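Local coordinates for protein ribonucleoside-diphosphate reductase subunit beta (Streptococcus sanguinis, PDB 4N83) that binds a pair of manganese ions and, as the small subunit of a class Ib ribonucleotide reductase, probably supports conversion of ribonucleotides to deoxyribonucleotides for DNA synthesis, at residues 13-18 with 199-204; 28-33 with 185-190; 168-173 with 279-284; 219-224 with 264-269. All blocks are in the same frame, centred on the assembly; numbering follows the deposited sequence.

Interaction 1 of 4, residues 13-18 with 199-204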
loop_
_atom_site.group_PDB
_atom_site.type_symbol
_atom_site.label_atom_id
_atom_site.label_comp_id
_atom_site.label_asym_id
_atom_site.label_seq_id
_atom_site.Cartn_x
_atom_site.Cartn_y
_atom_site.Cartn_z
ATOM N N ILE A 13 -4.540 6.901 19.653
ATOM C CA ILE A 13 -3.227 7.072 19.033
ATOM C C ILE A 13 -2.128 6.998 20.092
ATOM O O ILE A 13 -2.195 7.676 21.120
ATOM C CB ILE A 13 -3.120 8.416 18.273
ATOM C CG1 ILE A 13 -4.192 8.517 17.177
ATOM C CG2 ILE A 13 -1.732 8.593 17.669
ATOM C CD1 ILE A 13 -4.010 7.568 16.007
ATOM N N GLU A 14 -1.121 6.170 19.827
ATOM C CA GLU A 14 0.010 5.996 20.735
ATOM C C GLU A 14 1.069 7.058 20.461
ATOM O O GLU A 14 1.518 7.745 21.378
ATOM C CB GLU A 14 0.604 4.592 20.576
ATOM C CG GLU A 14 -0.342 3.476 21.013
ATOM C CD GLU A 14 -0.020 2.123 20.395
ATOM O OE1 GLU A 14 -0.898 1.236 20.432
ATOM O OE2 GLU A 14 1.099 1.940 19.872
ATOM N N ASP A 15 1.455 7.187 19.191
ATOM C CA ASP A 15 2.440 8.179 18.756
ATOM C C ASP A 15 1.785 9.193 17.815
ATOM O O ASP A 15 1.307 8.834 16.737
ATOM C CB ASP A 15 3.611 7.482 18.056
ATOM C CG ASP A 15 4.839 8.371 17.923
ATOM O OD1 ASP A 15 4.745 9.595 18.169
ATOM O OD2 ASP A 15 5.910 7.834 17.568
ATOM N N VAL A 16 1.784 10.460 18.226
ATOM C CA VAL A 16 1.101 11.536 17.488
ATOM C C VAL A 16 1.625 11.796 16.068
ATOM O O VAL A 16 0.920 12.390 15.250
ATOM C CB VAL A 16 1.125 12.871 18.272
ATOM C CG1 VAL A 16 0.267 12.766 19.524
ATOM C CG2 VAL A 16 2.550 13.283 18.628
ATOM N N ILE A 17 2.855 11.372 15.777
ATOM C CA ILE A 17 3.434 11.547 14.439
ATOM C C ILE A 17 2.864 10.529 13.439
ATOM O O ILE A 17 2.947 10.736 12.226
ATOM C CB ILE A 17 4.985 11.530 14.487
ATOM C CG1 ILE A 17 5.477 12.822 15.151
ATOM C CG2 ILE A 17 5.589 11.392 13.092
ATOM C CD1 ILE A 17 6.978 12.942 15.297
ATOM N N ASP A 18 2.267 9.450 13.940
ATOM C CA ASP A 18 1.550 8.506 13.081
ATOM C C ASP A 18 0.380 9.217 12.401
ATOM O O ASP A 18 0.185 9.089 11.189
ATOM C CB ASP A 18 1.024 7.310 13.881
ATOM C CG ASP A 18 2.131 6.502 14.542
ATOM O OD1 ASP A 18 3.267 6.481 14.018
ATOM O OD2 ASP A 18 1.852 5.876 15.589
ATOM N N GLY A 199 13.412 7.862 9.508
ATOM C CA GLY A 199 14.500 8.407 10.317
ATOM C C GLY A 199 14.098 8.798 11.732
ATOM O O GLY A 199 14.933 8.803 12.636
ATOM N N TYR A 200 12.826 9.142 11.925
ATOM C CA TYR A 200 12.312 9.470 13.257
ATOM C C TYR A 200 12.158 8.218 14.117
ATOM O O TYR A 200 12.584 8.199 15.272
ATOM C CB TYR A 200 10.969 10.201 13.168
ATOM C CG TYR A 200 10.195 10.175 14.466
ATOM C CD1 TYR A 200 10.676 10.827 15.597
ATOM C CD2 TYR A 200 8.993 9.485 14.571
ATOM C CE1 TYR A 200 9.978 10.800 16.791
ATOM C CE2 TYR A 200 8.286 9.453 15.761
ATOM C CZ TYR A 200 8.783 10.112 16.867
ATOM O OH TYR A 200 8.086 10.086 18.054
ATOM N N LYS A 201 11.534 7.187 13.551
ATOM C CA LYS A 201 11.352 5.906 14.243
ATOM C C LYS A 201 12.688 5.225 14.541
ATOM O O LYS A 201 12.787 4.417 15.465
ATOM C CB LYS A 201 10.456 4.971 13.420
ATOM C CG LYS A 201 8.986 5.364 13.410
ATOM C CD LYS A 201 8.300 4.989 14.716
ATOM C CE LYS A 201 6.873 5.510 14.783
ATOM N NZ LYS A 201 6.248 5.265 16.114
ATOM N N PHE A 202 13.704 5.551 13.745
ATOM C CA PHE A 202 15.077 5.114 13.996
ATOM C C PHE A 202 15.623 5.726 15.290
ATOM O O PHE A 202 16.213 5.025 16.110
ATOM C CB PHE A 202 15.965 5.487 12.798
ATOM C CG PHE A 202 17.430 5.257 13.025
ATOM C CD1 PHE A 202 17.989 4.001 12.831
ATOM C CD2 PHE A 202 18.256 6.302 13.419
ATOM C CE1 PHE A 202 19.341 3.790 13.036
ATOM C CE2 PHE A 202 19.609 6.098 13.626
ATOM C CZ PHE A 202 20.153 4.839 13.433
ATOM N N GLN A 203 15.412 7.030 15.468
ATOM C CA GLN A 203 15.901 7.754 16.649
ATOM C C GLN A 203 15.228 7.322 17.956
ATOM O O GLN A 203 15.798 7.498 19.031
ATOM C CB GLN A 203 15.731 9.265 16.463
ATOM C CG GLN A 203 16.638 9.862 15.398
ATOM C CD GLN A 203 16.251 11.283 15.031
ATOM O OE1 GLN A 203 15.932 12.094 15.901
ATOM N NE2 GLN A 203 16.283 11.595 13.739
ATOM N N LEU A 204 14.017 6.776 17.863
ATOM C CA LEU A 204 13.334 6.223 19.035
ATOM C C LEU A 204 14.037 4.962 19.520
ATOM O O LEU A 204 14.334 4.829 20.705
ATOM C CB LEU A 204 11.857 5.923 18.733
ATOM C CG LEU A 204 10.840 6.980 19.176
ATOM C CD1 LEU A 204 11.207 8.374 18.686
ATOM C CD2 LEU A 204 9.447 6.597 18.701
#
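D15 and D18 form a salt-bridge network with K201, joining the beginning of helix 16-27 to the late turns of helix 178-206 in the ferritin-like helical fold of the small subunit. The well-packed part is polar. K201 and D18 are buried, and D15 OD2 accepts two bonds. K201 NZ reaches D15 OD2 at 3.0 Å, on the anti side and 17° out of the carboxylate plane, while Y200 OH donates to the syn lone pair of the same oxygen at 3.2 Å. D15 CG is anti to the backbone N (chi1 -164°), on the side of Y200 and K201, and the carboxylate meets each of them tip to tip. D18 OD1 is a longer ionic partner, 3.8 Å from K201 NZ. Its hydrogen bond is to Y197 OH, while D18 OD2 is hydrogen-bonded to T83 OG1.

The more open side is apolar: I17 and Y200 stay partly exposed, and with CA atoms 9.2 Å apart they meet through their side chains. L204 adds little beyond a CD2 contact with D15. I17 makes a CH-pi contact with one face of the Y200 ring: its CD1 lies 3.8 Å from the ring centroid, 15° off the normal and displaced toward the rim.

Interaction 2 of 4, residues 28-33 with 185-190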
loop_
_atom_site.group_PDB
_atom_site.type_symbol
_atom_site.label_atom_id
_atom_site.label_comp_id
_atom_site.label_asym_id
_atom_site.label_seq_id
_atom_site.Cartn_x
_atom_site.Cartn_y
_atom_site.Cartn_z
ATOM N N GLN A 28 -0.740 13.710 -0.014
ATOM C CA GLN A 28 0.246 13.714 -1.099
ATOM C C GLN A 28 0.089 12.517 -2.052
ATOM O O GLN A 28 1.079 12.014 -2.586
ATOM C CB GLN A 28 1.669 13.735 -0.525
ATOM C CG GLN A 28 2.096 15.070 0.064
ATOM C CD GLN A 28 3.506 15.034 0.632
ATOM O OE1 GLN A 28 4.303 14.154 0.296
ATOM N NE2 GLN A 28 3.822 15.996 1.493
ATOM N N PHE A 29 -1.146 12.065 -2.261
ATOM C CA PHE A 29 -1.445 10.989 -3.214
ATOM C C PHE A 29 -1.408 11.534 -4.644
ATOM O O PHE A 29 -1.844 12.659 -4.891
ATOM C CB PHE A 29 -2.823 10.384 -2.903
ATOM C CG PHE A 29 -3.342 9.436 -3.953
ATOM C CD1 PHE A 29 -3.224 8.061 -3.789
ATOM C CD2 PHE A 29 -3.980 9.918 -5.092
ATOM C CE1 PHE A 29 -3.715 7.189 -4.750
ATOM C CE2 PHE A 29 -4.467 9.050 -6.055
ATOM C CZ PHE A 29 -4.336 7.683 -5.884
ATOM N N TRP A 30 -0.894 10.736 -5.580
ATOM C CA TRP A 30 -0.846 11.138 -6.992
ATOM C C TRP A 30 -0.692 9.955 -7.950
ATOM O O TRP A 30 -0.333 8.848 -7.540
ATOM C CB TRP A 30 0.290 12.137 -7.225
ATOM C CG TRP A 30 1.655 11.594 -6.928
ATOM C CD1 TRP A 30 2.254 11.511 -5.708
ATOM C CD2 TRP A 30 2.595 11.072 -7.873
ATOM N NE1 TRP A 30 3.508 10.965 -5.829
ATOM C CE2 TRP A 30 3.742 10.685 -7.150
ATOM C CE3 TRP A 30 2.576 10.889 -9.261
ATOM C CZ2 TRP A 30 4.864 10.127 -7.768
ATOM C CZ3 TRP A 30 3.694 10.334 -9.876
ATOM C CH2 TRP A 30 4.822 9.960 -9.127
ATOM N N LEU A 31 -0.969 10.213 -9.228
ATOM C CA LEU A 31 -0.840 9.211 -10.286
ATOM C C LEU A 31 -0.178 9.792 -11.536
ATOM O O LEU A 31 -0.364 10.962 -11.868
ATOM C CB LEU A 31 -2.213 8.637 -10.656
ATOM C CG LEU A 31 -2.835 7.633 -9.684
ATOM C CD1 LEU A 31 -4.278 7.348 -10.072
ATOM C CD2 LEU A 31 -2.030 6.342 -9.636
ATOM N N ASP A 32 0.585 8.949 -12.227
ATOM C CA ASP A 32 1.276 9.338 -13.461
ATOM C C ASP A 32 0.325 9.609 -14.630
ATOM O O ASP A 32 0.684 10.317 -15.572
ATOM C CB ASP A 32 2.302 8.265 -13.867
ATOM C CG ASP A 32 1.711 6.863 -13.906
ATOM O OD1 ASP A 32 1.419 6.368 -15.014
ATOM O OD2 ASP A 32 1.531 6.261 -12.826
ATOM N N THR A 33 -0.880 9.045 -14.565
ATOM C CA THR A 33 -1.874 9.193 -15.630
ATOM C C THR A 33 -2.478 10.602 -15.727
ATOM O O THR A 33 -3.069 10.949 -16.751
ATOM C CB THR A 33 -3.017 8.173 -15.457
ATOM O OG1 THR A 33 -3.483 8.202 -14.102
ATOM C CG2 THR A 33 -2.536 6.768 -15.794
ATOM N N LYS A 185 9.520 15.470 -9.416
ATOM C CA LYS A 185 9.312 16.432 -8.331
ATOM C C LYS A 185 8.389 15.853 -7.256
ATOM O O LYS A 185 8.651 15.996 -6.059
ATOM C CB LYS A 185 8.702 17.724 -8.890
ATOM C CG LYS A 185 8.796 18.933 -7.972
ATOM C CD LYS A 185 9.970 19.827 -8.334
ATOM C CE LYS A 185 9.950 21.116 -7.528
ATOM N NZ LYS A 185 10.418 20.921 -6.128
ATOM N N LEU A 186 7.312 15.205 -7.696
ATOM C CA LEU A 186 6.352 14.568 -6.791
ATOM C C LEU A 186 6.967 13.394 -6.025
ATOM O O LEU A 186 6.642 13.178 -4.856
ATOM C CB LEU A 186 5.122 14.090 -7.572
ATOM C CG LEU A 186 4.225 15.185 -8.156
ATOM C CD1 LEU A 186 3.376 14.638 -9.295
ATOM C CD2 LEU A 186 3.347 15.806 -7.080
ATOM N N ILE A 187 7.845 12.640 -6.687
ATOM C CA ILE A 187 8.529 11.501 -6.060
ATOM C C ILE A 187 9.419 11.967 -4.907
ATOM O O ILE A 187 9.448 11.340 -3.847
ATOM C CB ILE A 187 9.366 10.700 -7.086
ATOM C CG1 ILE A 187 8.440 9.976 -8.070
ATOM C CG2 ILE A 187 10.270 9.690 -6.384
ATOM C CD1 ILE A 187 9.117 9.511 -9.342
ATOM N N ILE A 188 10.135 13.068 -5.122
ATOM C CA ILE A 188 10.999 13.655 -4.095
ATOM C C ILE A 188 10.174 14.178 -2.911
ATOM O O ILE A 188 10.611 14.092 -1.762
ATOM C CB ILE A 188 11.875 14.794 -4.675
ATOM C CG1 ILE A 188 12.835 14.241 -5.738
ATOM C CG2 ILE A 188 12.669 15.489 -3.572
ATOM C CD1 ILE A 188 13.335 15.285 -6.715
ATOM N N ARG A 189 8.986 14.713 -3.194
ATOM C CA ARG A 189 8.084 15.186 -2.142
ATOM C C ARG A 189 7.662 14.045 -1.216
ATOM O O ARG A 189 7.591 14.224 0.001
ATOM C CB ARG A 189 6.842 15.853 -2.743
ATOM C CG ARG A 189 5.987 16.597 -1.726
ATOM C CD ARG A 189 4.754 17.216 -2.364
ATOM N NE ARG A 189 3.752 16.218 -2.739
ATOM C CZ ARG A 189 2.602 16.490 -3.354
ATOM N NH1 ARG A 189 2.283 17.740 -3.674
ATOM N NH2 ARG A 189 1.759 15.507 -3.651
ATOM N N ASP A 190 7.380 12.879 -1.797
ATOM C CA ASP A 190 7.026 11.690 -1.016
ATOM C C ASP A 190 8.226 11.139 -0.254
ATOM O O ASP A 190 8.114 10.813 0.928
ATOM C CB ASP A 190 6.446 10.589 -1.915
ATOM C CG ASP A 190 5.013 10.862 -2.334
ATOM O OD1 ASP A 190 4.269 11.527 -1.580
ATOM O OD2 ASP A 190 4.624 10.393 -3.424
#
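W30 and D190 supply the hydrogen bond of this contact, between the extended loop after helix 16-27 and helix 178-206. W30 NE1 donates to D190 OD2 at 2.7 Å with an N-H...O angle of 156°. The acceptor lies almost in the indole plane, and the donor comes from the syn side, 28° out of the carboxylate plane; the planes of carboxylate and ring are 21° apart.

Apolar contacts cover one face and part of the rim of the same indole. L186 CB sits over the face in a CH-pi contact, 3.9 Å from the centroid of the five-membered ring, while I187 CG1 meets the rim, 3.6 Å from W30 CZ2.

A third group, toward solvent, is aliphatic against guanidinium: Q28 CG packs over a face of the R189 group, 3.5 Å from R189 NE. On the far side of the loop, F29 stacks on F29 of the second subunit.

D190 OD2 also accepts from H100 NE2, and H100 is a manganese ligand. D190 is therefore a second-shell residue, in a position to orient H100, and the W30-D190-H100 chain is consistent with the Trp-Asp-His radical-transfer relay of related class I small subunits.

Interaction 3 of 4, residues 168-173 with 279-284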
loop_
_atom_site.group_PDB
_atom_site.type_symbol
_atom_site.label_atom_id
_atom_site.label_comp_id
_atom_site.label_asym_id
_atom_site.label_seq_id
_atom_site.Cartn_x
_atom_site.Cartn_y
_atom_site.Cartn_z
ATOM N N PRO A 168 16.988 15.435 -14.207
ATOM C CA PRO A 168 15.708 16.113 -14.462
ATOM C C PRO A 168 15.553 17.449 -13.728
ATOM O O PRO A 168 14.866 18.342 -14.225
ATOM C CB PRO A 168 14.667 15.103 -13.963
ATOM C CG PRO A 168 15.396 14.265 -12.973
ATOM C CD PRO A 168 16.785 14.147 -13.519
ATOM N N LEU A 169 16.180 17.574 -12.559
ATOM C CA LEU A 169 16.208 18.843 -11.823
ATOM C C LEU A 169 17.037 19.902 -12.558
ATOM O O LEU A 169 16.734 21.095 -12.482
ATOM C CB LEU A 169 16.765 18.639 -10.408
ATOM C CG LEU A 169 15.902 17.841 -9.423
ATOM C CD1 LEU A 169 16.701 17.496 -8.175
ATOM C CD2 LEU A 169 14.637 18.601 -9.054
ATOM N N TYR A 170 18.083 19.460 -13.255
ATOM C CA TYR A 170 18.914 20.350 -14.071
ATOM C C TYR A 170 18.106 20.959 -15.217
ATOM O O TYR A 170 18.176 22.165 -15.458
ATOM C CB TYR A 170 20.137 19.595 -14.615
ATOM C CG TYR A 170 20.886 20.308 -15.724
ATOM C CD1 TYR A 170 21.875 21.246 -15.436
ATOM C CD2 TYR A 170 20.612 20.035 -17.063
ATOM C CE1 TYR A 170 22.562 21.895 -16.449
ATOM C CE2 TYR A 170 21.293 20.681 -18.082
ATOM C CZ TYR A 170 22.266 21.608 -17.770
ATOM O OH TYR A 170 22.943 22.249 -18.781
ATOM N N TYR A 171 17.342 20.122 -15.913
ATOM C CA TYR A 171 16.521 20.577 -17.036
ATOM C C TYR A 171 15.352 21.455 -16.586
ATOM O O TYR A 171 14.996 22.411 -17.278
ATOM C CB TYR A 171 16.006 19.386 -17.853
ATOM C CG TYR A 171 17.086 18.696 -18.659
ATOM C CD1 TYR A 171 17.704 19.344 -19.727
ATOM C CD2 TYR A 171 17.490 17.397 -18.360
ATOM C CE1 TYR A 171 18.694 18.720 -20.469
ATOM C CE2 TYR A 171 18.479 16.766 -19.098
ATOM C CZ TYR A 171 19.078 17.431 -20.151
ATOM O OH TYR A 171 20.061 16.810 -20.889
ATOM N N LEU A 172 14.763 21.136 -15.434
ATOM C CA LEU A 172 13.687 21.952 -14.858
ATOM C C LEU A 172 14.164 23.377 -14.573
ATOM O O LEU A 172 13.400 24.332 -14.718
ATOM C CB LEU A 172 13.151 21.315 -13.569
ATOM C CG LEU A 172 12.002 22.038 -12.852
ATOM C CD1 LEU A 172 10.785 22.181 -13.753
ATOM C CD2 LEU A 172 11.632 21.308 -11.569
ATOM N N GLY A 173 15.423 23.507 -14.164
ATOM C CA GLY A 173 16.039 24.811 -13.941
ATOM C C GLY A 173 16.215 25.623 -15.214
ATOM O O GLY A 173 16.197 26.854 -15.176
ATOM N N PRO A 279 23.616 25.848 -9.180
ATOM C CA PRO A 279 22.535 26.775 -8.834
ATOM C C PRO A 279 21.208 26.481 -9.535
ATOM O O PRO A 279 20.148 26.684 -8.939
ATOM C CB PRO A 279 23.086 28.136 -9.275
ATOM C CG PRO A 279 24.052 27.820 -10.361
ATOM C CD PRO A 279 24.662 26.501 -9.990
ATOM N N ILE A 280 21.266 26.008 -10.781
ATOM C CA ILE A 280 20.052 25.743 -11.559
ATOM C C ILE A 280 19.379 24.434 -11.121
ATOM O O ILE A 280 18.185 24.238 -11.351
ATOM C CB ILE A 280 20.334 25.754 -13.089
ATOM C CG1 ILE A 280 19.225 26.511 -13.833
ATOM C CG2 ILE A 280 20.512 24.348 -13.652
ATOM C CD1 ILE A 280 19.349 28.018 -13.757
ATOM N N VAL A 281 20.150 23.544 -10.497
ATOM C CA VAL A 281 19.603 22.331 -9.885
ATOM C C VAL A 281 18.945 22.678 -8.551
ATOM O O VAL A 281 17.922 22.093 -8.187
ATOM C CB VAL A 281 20.690 21.255 -9.674
ATOM C CG1 VAL A 281 20.124 20.040 -8.945
ATOM C CG2 VAL A 281 21.287 20.843 -11.013
ATOM N N MET A 282 19.533 23.631 -7.830
ATOM C CA MET A 282 18.942 24.144 -6.592
ATOM C C MET A 282 17.728 25.028 -6.896
ATOM O O MET A 282 16.848 25.196 -6.049
ATOM C CB MET A 282 19.983 24.925 -5.779
ATOM C CG MET A 282 19.690 24.991 -4.285
ATOM S SD MET A 282 19.545 23.375 -3.489
ATOM C CE MET A 282 21.139 22.648 -3.855
ATOM N N ASN A 283 17.698 25.598 -8.100
ATOM C CA ASN A 283 16.505 26.261 -8.628
ATOM C C ASN A 283 15.395 25.240 -8.900
ATOM O O ASN A 283 14.211 25.547 -8.751
ATOM C CB ASN A 283 16.852 27.030 -9.912
ATOM C CG ASN A 283 15.652 27.732 -10.523
ATOM O OD1 ASN A 283 15.345 27.540 -11.700
ATOM N ND2 ASN A 283 14.969 28.549 -9.730
ATOM N N GLY A 284 15.792 24.032 -9.298
ATOM C CA GLY A 284 14.858 22.930 -9.527
ATOM C C GLY A 284 14.208 22.386 -8.265
ATOM O O GLY A 284 13.036 22.012 -8.286
#
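L169, Y170 and G173 of helix 162-173 face I280, V281 and G284 of helix 279-285, in a near-perpendicular helix crossing that joins the last modelled helix to the ferritin-like fold. The axes of the short segments are inclined at 91° and approach to 7.1 Å, close enough to bring the CA atoms of Y170 and V281 within 4.7 Å. The proximity depends on a glycine in each helix: at G173 and at G284 a CB would point into the other backbone. G173 CA lies 3.4 Å from I280 O in a CA-H...O contact with an angle of 146° at the hydrogen. No conventional hydrogen bond links the segments.

The side chains close up around this backbone crossing. L169 CB meets V281 CG1 at 3.9 Å. The other V281 methyl, CG2, lies 4.0 Å from Y170 CB and approaches the tyrosine at the edge of its ring. I280 crosses Y170 obliquely, with CG2 3.8 Å from Y170 CD1. L172 CD2 comes to 3.6 Å from G284 O. N283 adds a smaller contact, its OD1 beside G173 CA.

Among the neighbouring helices, 246-263 supplies F252, which touches both L169 and V281, and 178-206 receives L172 on A181 and K185. Y170 also meets the ring of W245, just before helix 246-263.

Interaction 4 of 4, residues 219-224 with 264-269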
loop_
_atom_site.group_PDB
_atom_site.type_symbol
_atom_site.label_atom_id
_atom_site.label_comp_id
_atom_site.label_asym_id
_atom_site.label_seq_id
_atom_site.Cartn_x
_atom_site.Cartn_y
_atom_site.Cartn_z
ATOM N N GLU A 219 29.344 2.994 13.835
ATOM C CA GLU A 219 30.488 2.446 13.105
ATOM C C GLU A 219 30.020 1.691 11.859
ATOM O O GLU A 219 30.595 1.848 10.782
ATOM C CB GLU A 219 31.315 1.523 14.006
ATOM C CG GLU A 219 32.674 1.143 13.435
ATOM C CD GLU A 219 33.466 0.219 14.343
ATOM O OE1 GLU A 219 32.943 -0.187 15.403
ATOM O OE2 GLU A 219 34.619 -0.106 13.993
ATOM N N TRP A 220 28.975 0.879 12.013
ATOM C CA TRP A 220 28.379 0.150 10.889
ATOM C C TRP A 220 27.667 1.097 9.915
ATOM O O TRP A 220 27.531 0.791 8.729
ATOM C CB TRP A 220 27.399 -0.913 11.403
ATOM C CG TRP A 220 26.937 -1.882 10.349
ATOM C CD1 TRP A 220 27.541 -3.053 9.989
ATOM C CD2 TRP A 220 25.773 -1.761 9.523
ATOM N NE1 TRP A 220 26.826 -3.668 8.988
ATOM C CE2 TRP A 220 25.737 -2.896 8.683
ATOM C CE3 TRP A 220 24.758 -0.802 9.409
ATOM C CZ2 TRP A 220 24.723 -3.098 7.743
ATOM C CZ3 TRP A 220 23.751 -1.004 8.474
ATOM C CH2 TRP A 220 23.743 -2.144 7.653
ATOM N N MET A 221 27.222 2.243 10.425
ATOM C CA MET A 221 26.517 3.241 9.625
ATOM C C MET A 221 27.443 3.936 8.625
ATOM O O MET A 221 27.177 3.930 7.421
ATOM C CB MET A 221 25.866 4.275 10.549
ATOM C CG MET A 221 25.033 5.333 9.845
ATOM S SD MET A 221 23.936 6.201 10.983
ATOM C CE MET A 221 23.424 7.571 9.951
ATOM N N TYR A 222 28.522 4.530 9.127
ATOM C CA TYR A 222 29.472 5.250 8.272
ATOM C C TYR A 222 30.270 4.310 7.363
ATOM O O TYR A 222 30.647 4.697 6.258
ATOM C CB TYR A 222 30.414 6.125 9.108
ATOM C CG TYR A 222 29.730 7.336 9.714
ATOM C CD1 TYR A 222 29.349 8.415 8.918
ATOM C CD2 TYR A 222 29.464 7.404 11.079
ATOM C CE1 TYR A 222 28.722 9.524 9.466
ATOM C CE2 TYR A 222 28.839 8.507 11.637
ATOM C CZ TYR A 222 28.471 9.564 10.827
ATOM O OH TYR A 222 27.850 10.660 11.379
ATOM N N ASP A 223 30.519 3.085 7.825
ATOM C CA ASP A 223 31.123 2.046 6.979
ATOM C C ASP A 223 30.254 1.769 5.753
ATOM O O ASP A 223 30.768 1.613 4.644
ATOM C CB ASP A 223 31.335 0.743 7.764
ATOM C CG ASP A 223 32.580 0.773 8.636
ATOM O OD1 ASP A 223 33.093 -0.317 8.966
ATOM O OD2 ASP A 223 33.046 1.877 8.994
ATOM N N LEU A 224 28.942 1.706 5.963
ATOM C CA LEU A 224 27.984 1.529 4.873
ATOM C C LEU A 224 27.862 2.803 4.032
ATOM O O LEU A 224 27.609 2.734 2.829
ATOM C CB LEU A 224 26.609 1.136 5.426
ATOM C CG LEU A 224 25.582 0.609 4.419
ATOM C CD1 LEU A 224 25.950 -0.789 3.946
ATOM C CD2 LEU A 224 24.187 0.613 5.026
ATOM N N LEU A 264 18.173 10.632 10.210
ATOM C CA LEU A 264 18.486 9.557 11.159
ATOM C C LEU A 264 18.982 10.076 12.516
ATOM O O LEU A 264 19.261 9.284 13.417
ATOM C CB LEU A 264 19.514 8.595 10.552
ATOM C CG LEU A 264 18.998 7.731 9.394
ATOM C CD1 LEU A 264 20.141 7.204 8.540
ATOM C CD2 LEU A 264 18.148 6.579 9.912
ATOM N N GLY A 265 19.092 11.396 12.659
ATOM C CA GLY A 265 19.469 12.015 13.928
ATOM C C GLY A 265 20.969 12.132 14.125
ATOM O O GLY A 265 21.444 12.212 15.258
ATOM N N GLN A 266 21.712 12.146 13.020
ATOM C CA GLN A 266 23.165 12.278 13.055
ATOM C C GLN A 266 23.599 13.605 12.443
ATOM O O GLN A 266 22.809 14.294 11.793
ATOM C CB GLN A 266 23.826 11.112 12.313
ATOM C CG GLN A 266 23.709 9.772 13.027
ATOM C CD GLN A 266 24.365 9.756 14.399
ATOM O OE1 GLN A 266 23.885 9.094 15.319
ATOM N NE2 GLN A 266 25.465 10.488 14.545
ATOM N N ASP A 267 24.865 13.947 12.654
ATOM C CA ASP A 267 25.405 15.240 12.243
ATOM C C ASP A 267 25.822 15.218 10.771
ATOM O O ASP A 267 26.183 14.162 10.247
ATOM C CB ASP A 267 26.597 15.608 13.130
ATOM C CG ASP A 267 26.235 15.643 14.606
ATOM O OD1 ASP A 267 25.273 16.352 14.966
ATOM O OD2 ASP A 267 26.910 14.963 15.405
ATOM N N PRO A 268 25.772 16.385 10.097
ATOM C CA PRO A 268 26.144 16.469 8.681
ATOM C C PRO A 268 27.646 16.280 8.464
ATOM O O PRO A 268 28.451 17.014 9.041
ATOM C CB PRO A 268 25.710 17.885 8.287
ATOM C CG PRO A 268 25.752 18.661 9.555
ATOM C CD PRO A 268 25.355 17.695 10.633
ATOM N N LEU A 269 28.009 15.307 7.630
ATOM C CA LEU A 269 29.404 14.895 7.471
ATOM C C LEU A 269 30.196 15.846 6.571
ATOM O O LEU A 269 31.229 16.377 6.981
ATOM C CB LEU A 269 29.469 13.466 6.916
ATOM C CG LEU A 269 30.795 12.716 7.063
ATOM C CD1 LEU A 269 31.085 12.402 8.524
ATOM C CD2 LEU A 269 30.773 11.438 6.238
#
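Y222 and Q266 present two flat groups, phenol ring and amide, with planes 83° apart. Their nearest atoms, Y222 OH and Q266 NE2, stand 4.0 Å apart without a hydrogen bond, and Y222 OH is equally distant from D267 O. The ring is also touched by L269, whose CD1 lies 3.8 Å from Y222 CE1, the two side chains running antiparallel past one another.

The partner of helix 211-240 here is the loop that leaves helix 246-263. That helix ends in a Schellman motif at G265, where a positive phi of 87° accompanies two bonds back into the last turn. Beyond this turn the loop carries Q266 and L269 toward helix 211-240, and L264, just before the glycine, also points toward that helix.

M221 reaches across with an extended chain, CG anti to the backbone N (chi1 -177°). Its methyl CE does most of the touching: it meets L264 CD1 at 3.6 Å and Q266 CG at 3.8 Å. Q266 CG also lies 4.1 Å from M221 SD. L261 of helix 246-263 packs against M221, Y222 and L269 alike, and I151 and F155 of helix 148-160 also touch M221.

Overall arrangement
From the N terminus, residues 13-18 open the loop of interaction 1, which closes only at 199-204. Interaction 2 opens at 28-33 and closes at 185-190, wholly within that span, and both contacts end on helix 178-206, their centres 23 Å apart. Interaction 3 opens at 168-173, before either has closed, and ends at 279-284, so it crosses both. Interaction 4, from 219-224 to 264-269, begins after interactions 1 and 2 have closed and is contained within interaction 3. Contacts in space add to this: F202 packs on L264 between interactions 1 and 4, and K185 on L172 and G284 between 2 and 3. N-terminal segments, helix 178-206 and the C-terminal helices are thereby tied together.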